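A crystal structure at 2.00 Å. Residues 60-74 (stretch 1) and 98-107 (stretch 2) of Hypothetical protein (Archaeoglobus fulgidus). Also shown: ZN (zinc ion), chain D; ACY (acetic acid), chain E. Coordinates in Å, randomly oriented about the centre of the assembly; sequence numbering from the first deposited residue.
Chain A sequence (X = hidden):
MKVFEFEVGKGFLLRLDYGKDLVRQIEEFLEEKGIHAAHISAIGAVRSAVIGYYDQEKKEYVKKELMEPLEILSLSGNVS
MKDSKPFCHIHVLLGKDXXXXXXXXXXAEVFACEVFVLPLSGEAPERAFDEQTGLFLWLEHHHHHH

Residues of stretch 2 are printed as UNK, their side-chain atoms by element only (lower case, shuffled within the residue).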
# COMPACT_ATOMS: atom_id res chain seq x y z
N GLU A 60 15.51 -13.41 -15.35
CA GLU A 60 16.17 -12.12 -15.49
C GLU A 60 15.14 -10.99 -15.63
O GLU A 60 14.02 -11.20 -16.12
CB GLU A 60 17.15 -12.14 -16.67
CG GLU A 60 16.54 -12.22 -18.06
CD GLU A 60 17.60 -12.44 -19.14
OE1 GLU A 60 18.07 -13.59 -19.29
OE2 GLU A 60 17.99 -11.47 -19.82
N TYR A 61 15.51 -9.81 -15.17
CA TYR A 61 14.61 -8.67 -15.25
C TYR A 61 14.53 -8.12 -16.66
O TYR A 61 15.45 -8.28 -17.47
CB TYR A 61 15.06 -7.58 -14.27
CG TYR A 61 14.65 -7.83 -12.84
CD1 TYR A 61 13.31 -7.69 -12.44
CD2 TYR A 61 15.58 -8.19 -11.87
CE1 TYR A 61 12.93 -7.90 -11.12
CE2 TYR A 61 15.20 -8.41 -10.54
CZ TYR A 61 13.87 -8.26 -10.17
OH TYR A 61 13.48 -8.46 -8.87
N VAL A 62 13.39 -7.49 -16.96
CA VAL A 62 13.13 -6.87 -18.25
C VAL A 62 12.64 -5.48 -17.87
O VAL A 62 11.53 -5.33 -17.36
CB VAL A 62 12.03 -7.61 -19.01
CG1 VAL A 62 11.75 -6.92 -20.33
CG2 VAL A 62 12.46 -9.06 -19.26
N LYS A 63 13.46 -4.46 -18.11
CA LYS A 63 13.09 -3.11 -17.73
C LYS A 63 12.40 -2.27 -18.79
O LYS A 63 12.50 -2.52 -19.99
CB LYS A 63 14.31 -2.36 -17.19
CG LYS A 63 15.51 -2.33 -18.12
CD LYS A 63 16.67 -1.56 -17.50
CE LYS A 63 17.14 -2.20 -16.20
NZ LYS A 63 18.22 -1.41 -15.54
N LYS A 64 11.68 -1.26 -18.31
CA LYS A 64 10.96 -0.34 -19.16
C LYS A 64 11.30 1.08 -18.72
O LYS A 64 11.31 1.38 -17.53
CB LYS A 64 9.44 -0.57 -19.04
CG LYS A 64 8.63 0.34 -19.96
CD LYS A 64 7.13 0.07 -19.84
CE LYS A 64 6.37 0.91 -20.85
NZ LYS A 64 6.97 0.76 -22.21
N GLU A 65 11.62 1.92 -19.69
CA GLU A 65 11.97 3.31 -19.40
C GLU A 65 10.76 4.17 -19.63
O GLU A 65 10.01 3.95 -20.59
CB GLU A 65 13.11 3.78 -20.31
CG GLU A 65 14.47 3.28 -19.89
CD GLU A 65 15.55 3.66 -20.89
OE1 GLU A 65 15.71 2.95 -21.91
OE2 GLU A 65 16.23 4.69 -20.66
N LEU A 66 10.56 5.13 -18.75
CA LEU A 66 9.44 6.05 -18.84
C LEU A 66 9.98 7.45 -18.65
O LEU A 66 10.35 7.82 -17.54
CB LEU A 66 8.41 5.75 -17.75
CG LEU A 66 7.67 4.41 -17.85
CD1 LEU A 66 7.01 4.11 -16.52
CD2 LEU A 66 6.64 4.47 -18.98
N MSE A 67 10.05 8.21 -19.73
CA MSE A 67 10.56 9.57 -19.66
C MSE A 67 9.42 10.58 -19.81
O MSE A 67 9.44 11.46 -20.68
CB MSE A 67 11.63 9.79 -20.73
CG MSE A 67 12.92 9.00 -20.46
SE MSE A 67 14.30 9.18 -21.82
CE MSE A 67 14.99 10.93 -21.34
N GLU A 68 8.42 10.42 -18.96
CA GLU A 68 7.26 11.30 -18.92
C GLU A 68 6.83 11.41 -17.48
O GLU A 68 6.89 10.44 -16.72
CB GLU A 68 6.09 10.73 -19.74
CG GLU A 68 4.77 11.47 -19.48
CD GLU A 68 3.57 10.84 -20.16
OE1 GLU A 68 3.41 9.61 -20.07
OE2 GLU A 68 2.77 11.59 -20.77
N PRO A 69 6.41 12.61 -17.06
CA PRO A 69 5.97 12.82 -15.68
C PRO A 69 4.85 11.83 -15.38
O PRO A 69 3.96 11.64 -16.20
CB PRO A 69 5.47 14.26 -15.71
CG PRO A 69 6.40 14.91 -16.69
CD PRO A 69 6.45 13.89 -17.80
N LEU A 70 4.90 11.22 -14.20
CA LEU A 70 3.88 10.24 -13.81
C LEU A 70 3.55 10.38 -12.34
O LEU A 70 4.38 10.79 -11.54
CB LEU A 70 4.38 8.82 -14.09
CG LEU A 70 3.91 8.02 -15.31
CD1 LEU A 70 3.49 8.93 -16.44
CD2 LEU A 70 5.04 7.10 -15.76
N GLU A 71 2.31 10.04 -11.98
CA GLU A 71 1.89 10.09 -10.59
C GLU A 71 2.32 8.78 -9.94
O GLU A 71 2.31 7.73 -10.59
CB GLU A 71 0.37 10.17 -10.48
CG GLU A 71 -0.27 11.44 -11.01
CD GLU A 71 -0.24 12.55 -9.99
OE1 GLU A 71 -0.74 12.32 -8.86
OE2 GLU A 71 0.27 13.64 -10.30
N ILE A 72 2.71 8.83 -8.67
CA ILE A 72 3.05 7.61 -7.96
C ILE A 72 1.69 7.17 -7.46
O ILE A 72 1.18 7.70 -6.47
CB ILE A 72 3.96 7.87 -6.75
CG1 ILE A 72 5.28 8.49 -7.21
CG2 ILE A 72 4.22 6.56 -6.03
CD1 ILE A 72 6.20 8.85 -6.05
N LEU A 73 1.08 6.23 -8.16
CA LEU A 73 -0.25 5.75 -7.79
C LEU A 73 -0.18 4.81 -6.61
O LEU A 73 -1.14 4.68 -5.83
CB LEU A 73 -0.89 5.06 -8.99
CG LEU A 73 -0.92 5.95 -10.23
CD1 LEU A 73 -1.55 5.20 -11.39
CD2 LEU A 73 -1.70 7.23 -9.93
N SER A 74 0.97 4.15 -6.47
CA SER A 74 1.22 3.21 -5.39
C SER A 74 2.70 2.87 -5.35
O SER A 74 3.30 2.55 -6.38
CB SER A 74 0.40 1.93 -5.61
OG SER A 74 0.66 0.99 -4.58
N UNK A 98 -6.22 6.53 -16.98
CA UNK A 98 -6.22 5.16 -17.46
C UNK A 98 -4.87 4.68 -17.97
O UNK A 98 -4.75 3.53 -18.40
N UNK A 99 -3.87 5.56 -17.95
CA UNK A 99 -2.53 5.20 -18.40
C UNK A 99 -1.76 4.74 -17.18
O UNK A 99 -1.24 5.55 -16.41
c UNK A 99 -0.52 6.10 -19.74
o UNK A 99 -0.37 8.40 -20.35
c UNK A 99 -1.83 6.42 -19.01
o UNK A 99 1.50 7.29 -20.20
c UNK A 99 0.26 7.35 -20.12
N UNK A 100 -1.69 3.42 -16.99
CA UNK A 100 -1.00 2.88 -15.83
C UNK A 100 0.10 1.89 -16.17
O UNK A 100 -0.07 1.03 -17.03
c UNK A 100 -3.09 3.19 -14.48
c UNK A 100 -1.26 1.70 -13.63
c UNK A 100 -1.99 2.20 -14.86
N UNK A 101 1.22 2.01 -15.46
CA UNK A 101 2.38 1.14 -15.64
C UNK A 101 2.70 0.61 -14.26
O UNK A 101 2.39 1.27 -13.26
c UNK A 101 3.11 2.82 -19.83
c UNK A 101 3.33 2.72 -17.42
c UNK A 101 3.58 1.94 -16.15
o UNK A 101 2.75 4.93 -20.90
c UNK A 101 3.32 2.09 -18.66
c UNK A 101 2.92 4.83 -18.53
c UNK A 101 3.12 4.09 -17.37
c UNK A 101 2.92 4.19 -19.76
N UNK A 102 3.32 -0.56 -14.17
CA UNK A 102 3.66 -1.10 -12.87
C UNK A 102 4.79 -2.10 -12.91
O UNK A 102 5.04 -2.71 -13.95
N UNK A 103 5.47 -2.27 -11.78
CA UNK A 103 6.56 -3.23 -11.73
C UNK A 103 7.57 -3.01 -10.63
O UNK A 103 7.34 -2.26 -9.68
N UNK A 104 8.69 -3.71 -10.78
CA UNK A 104 9.81 -3.61 -9.85
C UNK A 104 10.42 -2.23 -10.14
O UNK A 104 10.62 -1.88 -11.30
c UNK A 104 11.99 -4.76 -9.23
c UNK A 104 13.19 -5.41 -7.50
n UNK A 104 13.86 -4.47 -8.13
c UNK A 104 10.82 -4.72 -10.16
c UNK A 104 13.14 -4.05 -9.22
n UNK A 104 12.05 -5.60 -8.14
N UNK A 105 10.69 -1.46 -9.10
CA UNK A 105 11.25 -0.13 -9.28
C UNK A 105 12.78 -0.14 -9.26
O UNK A 105 13.38 -0.67 -8.33
c UNK A 105 11.29 2.23 -8.19
c UNK A 105 10.73 0.81 -8.19
c UNK A 105 10.82 2.95 -9.45
c UNK A 105 10.81 2.97 -6.94
N UNK A 106 13.39 0.46 -10.27
CA UNK A 106 14.85 0.53 -10.35
C UNK A 106 15.31 1.94 -10.03
O UNK A 106 16.25 2.13 -9.25
c UNK A 106 14.96 -4.09 -12.50
c UNK A 106 16.07 -2.25 -11.41
c UNK A 106 15.33 0.13 -11.74
c UNK A 106 15.95 -3.62 -11.65
c UNK A 106 15.21 -1.35 -12.02
c UNK A 106 14.09 -3.19 -13.11
c UNK A 106 14.22 -1.83 -12.87
N UNK A 107 14.65 2.92 -10.63
CA UNK A 107 14.98 4.32 -10.38
C UNK A 107 13.80 5.22 -10.73
O UNK A 107 12.94 4.87 -11.54
c UNK A 107 16.19 4.76 -11.21
o UNK A 107 15.85 4.85 -12.59
ZN ZN D . 10.70 -6.94 -7.14
C ACY E . 10.34 -9.46 -8.42
O ACY E . 10.31 -8.35 -8.91
OXT ACY E . 10.63 -10.53 -9.18
CH3 ACY E . 10.06 -9.63 -6.95

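Position 98 has no side-chain atoms, and nothing of stretch 1 lies near it. It is Gly98, in the loop before the strand.

Position 99 carries three carbons in a chain, the third bearing two oxygens, one of which comes close to the carboxylate of Glu68. A carboxylate at this length is glutamate, Glu99. Its OE2 lies 3.0 Å from OE1 of Glu68, a meeting of two acceptors with like charge that cannot be read as a hydrogen bond.

Position 100 shows three carbons, one carrying the other two, and touches the side chain of Leu73. This beta-branched, wholly apolar group is Val100. It leaves the backbone sideways, yet its CG2 still reaches CD1 of Leu73 at 4.0 Å, between two buried residues.

Position 101 has one carbon, then a six-carbon ring bearing an oxygen. Leu66 covers one face of the ring, and Leu70 and Lys64 also touch it. The residue is Tyr101. CD2 of Leu66 sits 3.7 Å from the centroid of the Tyr101 ring, almost on the ring normal, a clean CH-pi contact; CD2 of Leu70 comes within 3.9 Å of CD2 of Tyr101, and CE of Lys64 within 3.9 Å of CE1 of Tyr101. The phenol is not left idle: OH of Tyr101 donates to OE2 of Glu99 at 2.8 Å, so the oxygen that faces Glu68 also has a partner within its own strand.

Positions 102 and 103 both lack side-chain atoms and touch nothing on stretch 1. They are Gly102 and Gly103. At the second, phi 159° and psi -166° would jam a CB against the carbonyl O of the preceding residue, so the backbone itself calls for glycine.

Position 104 has one carbon followed by a five-membered ring of three carbons and two nitrogens, packed obliquely against the ring of Tyr61, centroids 4.6 Å apart. This imidazole is His104. ND1 of His104 binds ZN at 2.1 Å, and ACY O completes part of the shell at 2.3 Å from ZN; two further ligands come from elsewhere in the structure. OH of Tyr61 is 3.3 Å from ND1 of His104, but there is no hydrogen to share; the hydroxyl instead gives a weak hydrogen bond to ACY O at 3.2 Å.

Position 105 holds four carbons forked at the second, out of reach of stretch 1: Leu105, buried.

Position 106 is one carbon and a six-carbon ring with no oxygen, set edge-on to the face of Tyr61 and with Lys63 over its own face: Phe106. The Tyr61 and Phe106 planes stand at 89°, with CZ of Phe106 3.8 Å from CG of Tyr61. NZ of Lys63 lies 4.7 Å from the Phe106 ring centroid in a cation-pi contact.

Position 107, one carbon and one oxygen, does not touch stretch 1; it is Ser107.

The contact works without a single hydrogen bond between the stretches. Strands 60-66 and 99-107 run at 102° to each other, their axes no closer than 8.6 Å, and the closest contacts are all between side chains. Aromatic rings carry most of the junction. Each of three rings is used on a face: Tyr101 by Leu66, Phe106 by Lys63, Tyr61 by Phe106.

Stretch 2 98-107: GEVYGGHLFS
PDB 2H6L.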